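Local coordinates for protein gastrodianin-4 (Gastrodia elata, PDB 1XD6) that probably binds mannose as a monomeric bulb-type lectin of an orchid, and is counted among antifungal proteins, at residues 27-32 with 50-55; 62-65 with 70-73; 76-81 with 95-100; 91-96 with 102-107. One frame throughout, in Å; residues are numbered along the deposited sequence.

Overall arrangement
Three four-stranded antiparallel sheets packed as a beta-prism II give this monomer its shape, and the four contacts sample the ties within and between them. Interaction 1 is a disulfide joining the sheet of strand 31-35 to that of strand 52-56; interactions 2 and 4 are equivalent bulged hairpins in separate sheets; interaction 3 pins the loop between those two sheets. Interactions 1 and 2, centres 9 Å apart, share the seam of strands 52-56 and 62-66. The hairpins, centres 16 Å apart, touch where W72 CH2 lies 4.1 Å from W104 CZ2. Interactions 3 and 4 share I95 and Y96. Parts of three Q-x-D-x-N-x-V-x-Y sequences, probably mannose-binding as in related lectins, run through interactions 1, 2 and 4.

Interaction 1: residues 27-32 with 50-55; sequences NDCNLV and SNCILK
C29 holds its SG away from its own backbone N (chi1 -155°), while C52 swings its sulfur opposite the carbonyl carbon (chi1 -55°), and these two rotations bring the sulfurs into a disulfide of 2.0 Å between C29 SG and C52 SG. The bridge has a left-handed twist (chi3 -97°), close to the perpendicular setting in which the sulfur lone pairs interfere least. No hydrogen bond runs directly between the two segments, which spread apart beyond the cystine: C29 CA and C52 CA are 5.3 Å apart, but L31 CA and L54 CA 8.2 Å. Leucines fill the widening wedge. L31 and L54 cross nearly perpendicularly, L31 CD2 resting 3.9 Å from L54 CD1; I64 touches L31, and M25 touches L54.

The covalent link ties the loop leading into strand 31-35 of one sheet of the beta-prism II fold to the region where strand 52-56 of another begins. C29 itself falls within the Q-x-D-x-N-x-V-x-Y sequence by which bulb-type lectins characteristically bind mannose, so the crosslink is anchored inside that motif. Next to it, D28 makes an Asx turn: its OD1 accepts from N30 N, which comes from above the carboxylate plane, and also from Q26 NE2. A water also spans the two segments, donating to N27 O at 2.9 Å and accepting from N51 N at 2.7 Å.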
loop_
_atom_site.group_PDB
_atom_site.type_symbol
_atom_site.label_atom_id
_atom_site.label_comp_id
_atom_site.label_asym_id
_atom_site.label_seq_id
_atom_site.Cartn_x
_atom_site.Cartn_y
_atom_site.Cartn_z
ATOM N N ASN A 27 11.748 4.947 3.783
ATOM C CA ASN A 27 12.664 5.914 3.186
ATOM C C ASN A 27 13.586 5.258 2.168
ATOM O O ASN A 27 14.132 5.932 1.288
ATOM C CB ASN A 27 13.506 6.583 4.286
ATOM C CG ASN A 27 14.603 5.682 4.780
ATOM O OD1 ASN A 27 14.342 4.702 5.487
ATOM N ND2 ASN A 27 15.849 5.965 4.365
ATOM N N ASP A 28 13.783 3.947 2.303
ATOM C CA ASP A 28 14.560 3.178 1.332
ATOM C C ASP A 28 13.745 2.764 0.105
ATOM O O ASP A 28 14.209 1.978 -0.729
ATOM C CB ASP A 28 15.226 1.958 2.000
ATOM C CG ASP A 28 14.241 0.834 2.302
ATOM O OD1 ASP A 28 13.016 1.081 2.286
ATOM O OD2 ASP A 28 14.614 -0.328 2.569
ATOM N N CYS A 29 12.530 3.300 0.001
ATOM C CA CYS A 29 11.635 3.034 -1.139
ATOM C C CYS A 29 10.970 1.656 -1.148
ATOM O O CYS A 29 10.242 1.334 -2.083
ATOM C CB CYS A 29 12.316 3.291 -2.490
ATOM S SG CYS A 29 11.131 3.667 -3.800
ATOM N N ASN A 30 11.214 0.854 -0.116
ATOM C CA ASN A 30 10.535 -0.433 0.020
ATOM C C ASN A 30 9.179 -0.240 0.695
ATOM O O ASN A 30 9.062 0.515 1.661
ATOM C CB ASN A 30 11.385 -1.412 0.840
ATOM C CG ASN A 30 11.203 -2.872 0.415
ATOM O OD1 ASN A 30 11.776 -3.786 1.031
ATOM N ND2 ASN A 30 10.404 -3.101 -0.608
ATOM N N LEU A 31 8.160 -0.916 0.186
ATOM C CA LEU A 31 6.859 -0.923 0.831
ATOM C C LEU A 31 6.760 -2.229 1.605
ATOM O O LEU A 31 6.787 -3.309 1.004
ATOM C CB LEU A 31 5.725 -0.812 -0.201
ATOM C CG LEU A 31 4.296 -0.782 0.382
ATOM C CD1 LEU A 31 4.089 0.409 1.335
ATOM C CD2 LEU A 31 3.269 -0.773 -0.751
ATOM N N VAL A 32 6.692 -2.145 2.934
ATOM C CA VAL A 32 6.831 -3.367 3.756
ATOM C C VAL A 32 5.683 -3.589 4.745
ATOM O O VAL A 32 5.220 -2.655 5.389
ATOM C CB VAL A 32 8.208 -3.429 4.483
ATOM C CG1 VAL A 32 8.422 -4.799 5.152
ATOM C CG2 VAL A 32 9.359 -3.201 3.469
ATOM N N SER A 50 14.842 7.300 -4.324
ATOM C CA SER A 50 14.729 8.000 -3.054
ATOM C C SER A 50 13.514 8.903 -3.013
ATOM O O SER A 50 12.943 9.229 -4.052
ATOM C CB SER A 50 16.020 8.744 -2.715
ATOM O OG SER A 50 16.456 9.536 -3.798
ATOM N N ASN A 51 13.104 9.274 -1.801
ATOM C CA ASN A 51 11.930 10.107 -1.599
ATOM C C ASN A 51 10.695 9.505 -2.286
ATOM O O ASN A 51 9.941 10.210 -2.960
ATOM C CB ASN A 51 12.193 11.545 -2.094
ATOM C CG ASN A 51 13.390 12.199 -1.400
ATOM O OD1 ASN A 51 13.479 12.212 -0.166
ATOM N ND2 ASN A 51 14.321 12.729 -2.195
ATOM N N CYS A 52 10.503 8.194 -2.135
ATOM C CA CYS A 52 9.326 7.553 -2.683
ATOM C C CYS A 52 8.100 7.871 -1.854
ATOM O O CYS A 52 8.204 8.080 -0.635
ATOM C CB CYS A 52 9.530 6.056 -2.801
ATOM S SG CYS A 52 10.996 5.665 -3.770
ATOM N N ILE A 53 6.954 7.948 -2.530
ATOM C CA ILE A 53 5.662 8.101 -1.884
ATOM C C ILE A 53 4.742 6.999 -2.417
ATOM O O ILE A 53 4.895 6.552 -3.560
ATOM C CB ILE A 53 5.042 9.518 -2.151
ATOM C CG1 ILE A 53 4.812 9.755 -3.637
ATOM C CG2 ILE A 53 5.915 10.618 -1.587
ATOM C CD1 ILE A 53 3.353 9.551 -4.068
ATOM N N LEU A 54 3.792 6.585 -1.591
ATOM C CA LEU A 54 2.806 5.600 -1.982
ATOM C C LEU A 54 1.521 6.308 -2.345
ATOM O O LEU A 54 1.031 7.110 -1.567
ATOM C CB LEU A 54 2.551 4.607 -0.833
ATOM C CG LEU A 54 1.486 3.542 -1.130
ATOM C CD1 LEU A 54 2.004 2.577 -2.173
ATOM C CD2 LEU A 54 1.129 2.786 0.148
ATOM N N LYS A 55 0.971 6.017 -3.520
ATOM C CA LYS A 55 -0.266 6.653 -3.928
ATOM C C LYS A 55 -1.363 5.634 -4.179
ATOM O O LYS A 55 -1.210 4.732 -5.014
ATOM C CB LYS A 55 -0.036 7.565 -5.148
ATOM C CG LYS A 55 -1.297 8.253 -5.656
ATOM C CD LYS A 55 -1.257 9.761 -5.380
ATOM C CE LYS A 55 -2.677 10.341 -5.405
ATOM N NZ LYS A 55 -2.721 11.733 -4.849
HETATM O O HOH W 1 14.118 8.741 0.687
#

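Interaction 2: residues 62-65 with 70-73; sequences LVIY and AMWA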
loop_
_atom_site.group_PDB
_atom_site.type_symbol
_atom_site.label_atom_id
_atom_site.label_comp_id
_atom_site.label_asym_id
_atom_site.label_seq_id
_atom_site.Cartn_x
_atom_site.Cartn_y
_atom_site.Cartn_z
ATOM N N LEU A 62 -2.514 0.779 -6.808
ATOM C CA LEU A 62 -1.587 1.205 -5.768
ATOM C C LEU A 62 -0.225 1.403 -6.431
ATOM O O LEU A 62 0.258 0.500 -7.078
ATOM C CB LEU A 62 -1.512 0.142 -4.671
ATOM C CG LEU A 62 -0.813 0.522 -3.378
ATOM C CD1 LEU A 62 -1.569 1.652 -2.683
ATOM C CD2 LEU A 62 -0.653 -0.733 -2.475
ATOM N N VAL A 63 0.376 2.588 -6.307
ATOM C CA VAL A 63 1.607 2.900 -7.044
ATOM C C VAL A 63 2.619 3.613 -6.160
ATOM O O VAL A 63 2.279 4.572 -5.462
ATOM C CB VAL A 63 1.338 3.784 -8.311
ATOM C CG1 VAL A 63 2.634 3.976 -9.141
ATOM C CG2 VAL A 63 0.211 3.210 -9.183
ATOM N N ILE A 64 3.863 3.141 -6.196
ATOM C CA ILE A 64 4.992 3.845 -5.587
ATOM C C ILE A 64 5.586 4.796 -6.637
ATOM O O ILE A 64 5.935 4.358 -7.726
ATOM C CB ILE A 64 6.072 2.842 -5.103
ATOM C CG1 ILE A 64 5.502 1.873 -4.054
ATOM C CG2 ILE A 64 7.312 3.589 -4.530
ATOM C CD1 ILE A 64 6.425 0.647 -3.741
ATOM N N TYR A 65 5.661 6.086 -6.300
ATOM C CA TYR A 65 6.290 7.116 -7.142
ATOM C C TYR A 65 7.581 7.619 -6.519
ATOM O O TYR A 65 7.706 7.693 -5.293
ATOM C CB TYR A 65 5.363 8.330 -7.360
ATOM C CG TYR A 65 4.223 8.061 -8.299
ATOM C CD1 TYR A 65 4.399 8.127 -9.674
ATOM C CD2 TYR A 65 2.967 7.706 -7.809
ATOM C CE1 TYR A 65 3.345 7.868 -10.546
ATOM C CE2 TYR A 65 1.910 7.440 -8.664
ATOM C CZ TYR A 65 2.107 7.518 -10.029
ATOM O OH TYR A 65 1.072 7.250 -10.888
ATOM N N ALA A 70 6.921 6.113 -11.850
ATOM C CA ALA A 70 6.377 4.955 -11.136
ATOM C C ALA A 70 7.483 3.922 -10.889
ATOM O O ALA A 70 8.192 3.558 -11.808
ATOM C CB ALA A 70 5.234 4.329 -11.929
ATOM N N MET A 71 7.615 3.467 -9.644
ATOM C CA MET A 71 8.618 2.483 -9.247
ATOM C C MET A 71 8.022 1.073 -9.216
ATOM O O MET A 71 8.725 0.074 -9.453
ATOM C CB MET A 71 9.171 2.829 -7.869
ATOM C CG MET A 71 9.955 4.144 -7.805
ATOM S SD MET A 71 11.465 4.100 -8.821
ATOM C CE MET A 71 10.980 5.047 -10.230
ATOM N N TRP A 72 6.721 1.006 -8.940
ATOM C CA TRP A 72 6.024 -0.250 -8.688
ATOM C C TRP A 72 4.536 0.025 -8.741
ATOM O O TRP A 72 4.089 1.073 -8.292
ATOM C CB TRP A 72 6.389 -0.762 -7.296
ATOM C CG TRP A 72 5.741 -2.065 -6.908
ATOM C CD1 TRP A 72 6.251 -3.324 -7.093
ATOM C CD2 TRP A 72 4.475 -2.236 -6.254
ATOM N NE1 TRP A 72 5.374 -4.262 -6.600
ATOM C CE2 TRP A 72 4.280 -3.625 -6.074
ATOM C CE3 TRP A 72 3.482 -1.349 -5.794
ATOM C CZ2 TRP A 72 3.137 -4.156 -5.467
ATOM C CZ3 TRP A 72 2.331 -1.881 -5.196
ATOM C CH2 TRP A 72 2.180 -3.272 -5.031
ATOM N N ALA A 73 3.772 -0.915 -9.283
ATOM C CA ALA A 73 2.313 -0.802 -9.334
ATOM C C ALA A 73 1.647 -2.137 -9.040
ATOM O O ALA A 73 2.168 -3.206 -9.408
ATOM C CB ALA A 73 1.861 -0.288 -10.713
#
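Strands 62-65 and 70-73 run antiparallel at 157°, their axes approaching to 4.6 Å, and the register slips by one residue between I64 and Y65 in a beta bulge. I64 supplies both backbone hydrogen bonds of the segment pair: M71 N reaches I64 O at 2.7 Å, almost perfectly straight at 178°, and I64 N reaches W72 O at 3.0 Å. The extra residue of the bulge places A70 beside Y65 and W72 beside I64. On the face that carries V63, Y65, A70 and A73, the two methyls of V63 divide their work. V63 CG1 meets A70 CB at 3.8 Å and also sits 3.5 Å above the plane of the Y65 ring, offset toward its rim, whereas V63 CG2 turns to A73 CB.

I64 and W72 occupy the other face. W72 extends its indole with CG opposite the backbone N (chi1 -180°), and I64 lies obliquely against its root, I64 CD1 being 3.8 Å from W72 CB. At the bulge, M71 points its CB toward the partner strand and meets I64 CG2 at 3.9 Å, the two side chains nearly perpendicular.

V63 and Y65 belong to a Q-x-D-x-N-x-V-x-Y sequence, the mannose motif of the family, and Y65 OH is hydrogen-bonded to Q57 at its start. Strand 62-66 is bonded along its other side to strand 52-56, strand 69-73 forms the border of this sheet, and W72 touches W104 of the neighbouring one.

Interaction 3: residues 76-81 with 95-100; sequences TNRQDG and IYDNSN
R78 reaches across to D97 and overlaps it obliquely, the guanidinium and carboxylate planes lying 35° apart. The touching is done by one branch: R78 NH1 comes 3.1 Å from D97 OD2 in a salt bridge, while CZ stays farther off. The carboxylate is placed there by a first torsion (chi1 62°) that lodges CG between the backbone N and the carbonyl carbon. Its second oxygen is occupied at home. D97 OD1 makes an Asx turn, accepting from S99 N at 2.9 Å from above the carboxylate plane, and it takes a further hydrogen bond from N101 N. The same residues form a type I turn from D97 to N100, closed by N100 N bonding to D97 O at 3.0 Å.

Residues 76-81 are part of the crossing from strand 69-73 to strand 84-87, that is, from one sheet of the beta prism to the next, and the contact fastens them to the end of the hairpin built on strand 93-96. Lighter touches flank the ion pair. G81 CA lies 4.0 Å from N98 OD1, and T76 OG1, hydrogen-bonded to G60 O and S74 OG, is 4.3 Å from I95 CD1. I103 adds an apolar contact, I103 CG2 packing against R78 CZ.

Because D97 is buried, the nearby positive charge of R78 probably favours its ionised form, while the amides of S99 and N101 help fix how that carboxylate is rotated.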
loop_
_atom_site.group_PDB
_atom_site.type_symbol
_atom_site.label_atom_id
_atom_site.label_comp_id
_atom_site.label_asym_id
_atom_site.label_seq_id
_atom_site.Cartn_x
_atom_site.Cartn_y
_atom_site.Cartn_z
ATOM N N THR A 76 -3.786 -3.236 -10.925
ATOM C CA THR A 76 -5.191 -3.553 -10.736
ATOM C C THR A 76 -5.935 -2.351 -11.219
ATOM O O THR A 76 -6.540 -1.607 -10.441
ATOM C CB THR A 76 -5.525 -3.828 -9.263
ATOM O OG1 THR A 76 -5.012 -2.763 -8.440
ATOM C CG2 THR A 76 -4.789 -5.076 -8.780
ATOM N N ASN A 77 -5.851 -2.150 -12.530
ATOM C CA ASN A 77 -6.488 -1.006 -13.153
ATOM C C ASN A 77 -7.971 -1.265 -13.426
ATOM O O ASN A 77 -8.353 -2.302 -13.975
ATOM C CB ASN A 77 -5.746 -0.601 -14.430
ATOM C CG ASN A 77 -5.891 0.875 -14.753
ATOM O OD1 ASN A 77 -5.336 1.355 -15.733
ATOM N ND2 ASN A 77 -6.650 1.599 -13.940
ATOM N N ARG A 78 -8.782 -0.316 -12.977
ATOM C CA ARG A 78 -10.185 -0.202 -13.327
ATOM C C ARG A 78 -10.354 1.286 -13.589
ATOM O O ARG A 78 -9.409 1.931 -14.059
ATOM C CB ARG A 78 -11.062 -0.669 -12.171
ATOM C CG ARG A 78 -10.748 -2.074 -11.722
ATOM C CD ARG A 78 -11.527 -2.520 -10.522
ATOM N NE ARG A 78 -11.879 -3.936 -10.613
ATOM C CZ ARG A 78 -12.989 -4.464 -10.108
ATOM N NH1 ARG A 78 -13.864 -3.693 -9.461
ATOM N NH2 ARG A 78 -13.218 -5.762 -10.245
ATOM N N GLN A 79 -11.514 1.856 -13.290
ATOM C CA GLN A 79 -11.716 3.272 -13.598
ATOM C C GLN A 79 -11.859 4.105 -12.339
ATOM O O GLN A 79 -11.894 3.559 -11.238
ATOM C CB GLN A 79 -12.920 3.468 -14.515
ATOM C CG GLN A 79 -13.383 2.187 -15.182
ATOM C CD GLN A 79 -12.975 2.088 -16.632
ATOM O OE1 GLN A 79 -12.865 0.985 -17.170
ATOM N NE2 GLN A 79 -12.758 3.236 -17.277
ATOM N N ASP A 80 -11.927 5.426 -12.517
ATOM C CA ASP A 80 -12.057 6.366 -11.408
ATOM C C ASP A 80 -13.225 5.965 -10.508
ATOM O O ASP A 80 -14.342 5.771 -10.985
ATOM C CB ASP A 80 -12.216 7.806 -11.920
ATOM C CG ASP A 80 -11.003 8.292 -12.731
ATOM O OD1 ASP A 80 -9.846 7.960 -12.372
ATOM O OD2 ASP A 80 -11.113 9.019 -13.748
ATOM N N GLY A 81 -12.954 5.810 -9.217
ATOM C CA GLY A 81 -13.959 5.373 -8.269
ATOM C C GLY A 81 -13.536 5.640 -6.844
ATOM O O GLY A 81 -12.681 6.498 -6.593
ATOM N N ILE A 95 -7.094 -3.958 -1.274
ATOM C CA ILE A 95 -7.737 -2.817 -1.919
ATOM C C ILE A 95 -9.177 -3.210 -2.239
ATOM O O ILE A 95 -9.415 -4.213 -2.934
ATOM C CB ILE A 95 -6.992 -2.371 -3.237
ATOM C CG1 ILE A 95 -5.549 -1.912 -2.957
ATOM C CG2 ILE A 95 -7.785 -1.241 -3.955
ATOM C CD1 ILE A 95 -4.648 -1.911 -4.234
ATOM N N TYR A 96 -10.122 -2.414 -1.736
ATOM C CA TYR A 96 -11.550 -2.615 -1.998
ATOM C C TYR A 96 -12.105 -1.548 -2.944
ATOM O O TYR A 96 -11.624 -0.418 -2.948
ATOM C CB TYR A 96 -12.333 -2.571 -0.686
ATOM C CG TYR A 96 -12.170 -3.800 0.190
ATOM C CD1 TYR A 96 -12.815 -4.991 -0.127
ATOM C CD2 TYR A 96 -11.402 -3.756 1.351
ATOM C CE1 TYR A 96 -12.682 -6.115 0.673
ATOM C CE2 TYR A 96 -11.254 -4.879 2.165
ATOM C CZ TYR A 96 -11.910 -6.047 1.825
ATOM O OH TYR A 96 -11.777 -7.158 2.597
ATOM N N ASP A 97 -13.112 -1.913 -3.740
ATOM C CA ASP A 97 -13.811 -0.962 -4.606
ATOM C C ASP A 97 -15.033 -0.379 -3.868
ATOM O O ASP A 97 -15.233 -0.666 -2.680
ATOM C CB ASP A 97 -14.186 -1.607 -5.953
ATOM C CG ASP A 97 -15.146 -2.798 -5.813
ATOM O OD1 ASP A 97 -15.856 -2.902 -4.794
ATOM O OD2 ASP A 97 -15.259 -3.685 -6.688
ATOM N N ASN A 98 -15.822 0.458 -4.547
ATOM C CA ASN A 98 -16.983 1.086 -3.911
ATOM C C ASN A 98 -18.016 0.085 -3.358
ATOM O O ASN A 98 -18.787 0.423 -2.458
ATOM C CB ASN A 98 -17.669 2.127 -4.820
ATOM C CG ASN A 98 -17.389 1.918 -6.293
ATOM O OD1 ASN A 98 -16.707 2.738 -6.931
ATOM N ND2 ASN A 98 -17.917 0.826 -6.854
ATOM N N SER A 99 -17.994 -1.136 -3.893
ATOM C CA SER A 99 -18.926 -2.200 -3.520
ATOM C C SER A 99 -18.363 -3.128 -2.437
ATOM O O SER A 99 -19.021 -4.094 -2.049
ATOM C CB SER A 99 -19.283 -3.042 -4.747
ATOM O OG SER A 99 -20.174 -2.356 -5.606
ATOM N N ASN A 100 -17.155 -2.848 -1.961
ATOM C CA ASN A 100 -16.525 -3.664 -0.936
ATOM C C ASN A 100 -16.086 -5.019 -1.455
ATOM O O ASN A 100 -16.006 -5.988 -0.706
ATOM C CB ASN A 100 -17.471 -3.854 0.249
ATOM C CG ASN A 100 -17.208 -2.892 1.362
ATOM O OD1 ASN A 100 -16.961 -1.700 1.154
ATOM N ND2 ASN A 100 -17.255 -3.408 2.576
#

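Interaction 4: residues 91-96 with 102-107; sequences RNVVIY and AIWASG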
loop_
_atom_site.group_PDB
_atom_site.type_symbol
_atom_site.label_atom_id
_atom_site.label_comp_id
_atom_site.label_asym_id
_atom_site.label_seq_id
_atom_site.Cartn_x
_atom_site.Cartn_y
_atom_site.Cartn_z
ATOM N N ARG A 91 -4.468 -9.360 9.150
ATOM C CA ARG A 91 -3.125 -9.125 8.595
ATOM C C ARG A 91 -3.039 -9.057 7.066
ATOM O O ARG A 91 -1.952 -8.846 6.521
ATOM C CB ARG A 91 -2.095 -10.127 9.141
ATOM C CG ARG A 91 -0.662 -9.567 9.217
ATOM C CD ARG A 91 0.373 -10.594 9.645
ATOM N NE ARG A 91 0.570 -11.650 8.645
ATOM C CZ ARG A 91 1.399 -12.675 8.819
ATOM N NH1 ARG A 91 2.092 -12.779 9.950
ATOM N NH2 ARG A 91 1.523 -13.613 7.885
ATOM N N ASN A 92 -4.153 -9.268 6.373
ATOM C CA ASN A 92 -4.180 -9.053 4.924
ATOM C C ASN A 92 -4.215 -7.545 4.651
ATOM O O ASN A 92 -4.803 -6.775 5.422
ATOM C CB ASN A 92 -5.402 -9.720 4.293
ATOM C CG ASN A 92 -5.111 -10.361 2.925
ATOM O OD1 ASN A 92 -3.982 -10.366 2.425
ATOM N ND2 ASN A 92 -6.149 -10.909 2.323
ATOM N N VAL A 93 -3.571 -7.131 3.566
ATOM C CA VAL A 93 -3.692 -5.767 3.097
ATOM C C VAL A 93 -4.467 -5.850 1.789
ATOM O O VAL A 93 -4.066 -6.548 0.878
ATOM C CB VAL A 93 -2.307 -5.112 2.868
ATOM C CG1 VAL A 93 -2.456 -3.719 2.251
ATOM C CG2 VAL A 93 -1.514 -5.047 4.189
ATOM N N VAL A 94 -5.573 -5.129 1.698
ATOM C CA VAL A 94 -6.514 -5.355 0.616
ATOM C C VAL A 94 -6.914 -4.009 0.045
ATOM O O VAL A 94 -7.031 -3.030 0.786
ATOM C CB VAL A 94 -7.803 -6.100 1.141
ATOM C CG1 VAL A 94 -8.802 -6.374 -0.005
ATOM C CG2 VAL A 94 -7.450 -7.407 1.902
ATOM N N ILE A 95 -7.094 -3.958 -1.274
ATOM C CA ILE A 95 -7.737 -2.817 -1.919
ATOM C C ILE A 95 -9.177 -3.210 -2.239
ATOM O O ILE A 95 -9.415 -4.213 -2.934
ATOM C CB ILE A 95 -6.992 -2.371 -3.237
ATOM C CG1 ILE A 95 -5.549 -1.912 -2.957
ATOM C CG2 ILE A 95 -7.785 -1.241 -3.955
ATOM C CD1 ILE A 95 -4.648 -1.911 -4.234
ATOM N N TYR A 96 -10.122 -2.414 -1.736
ATOM C CA TYR A 96 -11.550 -2.615 -1.998
ATOM C C TYR A 96 -12.105 -1.548 -2.944
ATOM O O TYR A 96 -11.624 -0.418 -2.948
ATOM C CB TYR A 96 -12.333 -2.571 -0.686
ATOM C CG TYR A 96 -12.170 -3.800 0.190
ATOM C CD1 TYR A 96 -12.815 -4.991 -0.127
ATOM C CD2 TYR A 96 -11.402 -3.756 1.351
ATOM C CE1 TYR A 96 -12.682 -6.115 0.673
ATOM C CE2 TYR A 96 -11.254 -4.879 2.165
ATOM C CZ TYR A 96 -11.910 -6.047 1.825
ATOM O OH TYR A 96 -11.777 -7.158 2.597
ATOM N N ALA A 102 -12.905 -6.973 -2.971
ATOM C CA ALA A 102 -11.452 -7.014 -3.080
ATOM C C ALA A 102 -10.978 -7.107 -4.538
ATOM O O ALA A 102 -11.327 -8.059 -5.252
ATOM C CB ALA A 102 -10.906 -8.209 -2.290
ATOM N N ILE A 103 -10.164 -6.141 -4.953
ATOM C CA ILE A 103 -9.532 -6.168 -6.277
ATOM C C ILE A 103 -8.040 -6.539 -6.224
ATOM O O ILE A 103 -7.468 -6.960 -7.231
ATOM C CB ILE A 103 -9.752 -4.834 -7.035
ATOM C CG1 ILE A 103 -8.925 -3.703 -6.414
ATOM C CG2 ILE A 103 -11.263 -4.492 -7.088
ATOM C CD1 ILE A 103 -8.962 -2.394 -7.187
ATOM N N TRP A 104 -7.424 -6.406 -5.047
ATOM C CA TRP A 104 -6.030 -6.763 -4.839
ATOM C C TRP A 104 -5.848 -7.119 -3.360
ATOM O O TRP A 104 -6.461 -6.495 -2.493
ATOM C CB TRP A 104 -5.105 -5.588 -5.241
ATOM C CG TRP A 104 -3.611 -5.889 -5.110
ATOM C CD1 TRP A 104 -2.793 -6.460 -6.055
ATOM C CD2 TRP A 104 -2.781 -5.627 -3.976
ATOM N NE1 TRP A 104 -1.514 -6.573 -5.572
ATOM C CE2 TRP A 104 -1.477 -6.077 -4.294
ATOM C CE3 TRP A 104 -3.007 -5.062 -2.711
ATOM C CZ2 TRP A 104 -0.405 -5.973 -3.402
ATOM C CZ3 TRP A 104 -1.935 -4.971 -1.808
ATOM C CH2 TRP A 104 -0.652 -5.422 -2.168
ATOM N N ALA A 105 -5.021 -8.125 -3.079
ATOM C CA ALA A 105 -4.674 -8.478 -1.701
ATOM C C ALA A 105 -3.199 -8.843 -1.646
ATOM O O ALA A 105 -2.660 -9.330 -2.622
ATOM C CB ALA A 105 -5.517 -9.641 -1.224
ATOM N N SER A 106 -2.549 -8.596 -0.512
ATOM C CA SER A 106 -1.168 -9.046 -0.325
ATOM C C SER A 106 -1.079 -10.552 -0.068
ATOM O O SER A 106 -0.012 -11.136 -0.216
ATOM C CB SER A 106 -0.510 -8.285 0.825
ATOM O OG SER A 106 -1.251 -8.440 2.026
ATOM N N GLY A 107 -2.190 -11.161 0.352
ATOM C CA GLY A 107 -2.227 -12.577 0.688
ATOM C C GLY A 107 -1.477 -12.919 1.959
ATOM O O GLY A 107 -0.916 -14.007 2.084
#
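A102 opens the return strand of a bulged antiparallel hairpin at the edge of the beta-prism II sheet holding strand 84-87; its CB rests on V94 CG1 at 3.6 Å. The same methyl lies over one face of the Y96 ring, offset toward its rim; N92, V94 and Y96 belong to a Q-x-D-x-N-x-V-x-Y sequence, the family's mannose motif. At the bulge the register slips by one. I103 N donates to I95 O at 2.9 Å, nearly along the C=O axis, and the side chain, its CG1 wedged between the backbone N and the carbonyl carbon (chi1 71°), brings CD1 to 3.6 Å from I95 CG2. W104 O accepts from I95 N at 2.9 Å, while I95 CD1 lies obliquely against the indole, 3.9 Å from W104 CE3; W104 N is buried without a partner. A105, back on the valine face, sets its CB beside N92 ND2. S106 then grips V93 twice: its backbone N bonds to V93 O, and its OG, also bonded to T108 OG1, accepts from V93 N at 3.1 Å. Last, G107 N makes a weak, bent bond (120°) to N92 OD1 at 2.9 Å, an oxygen also receiving T108 N.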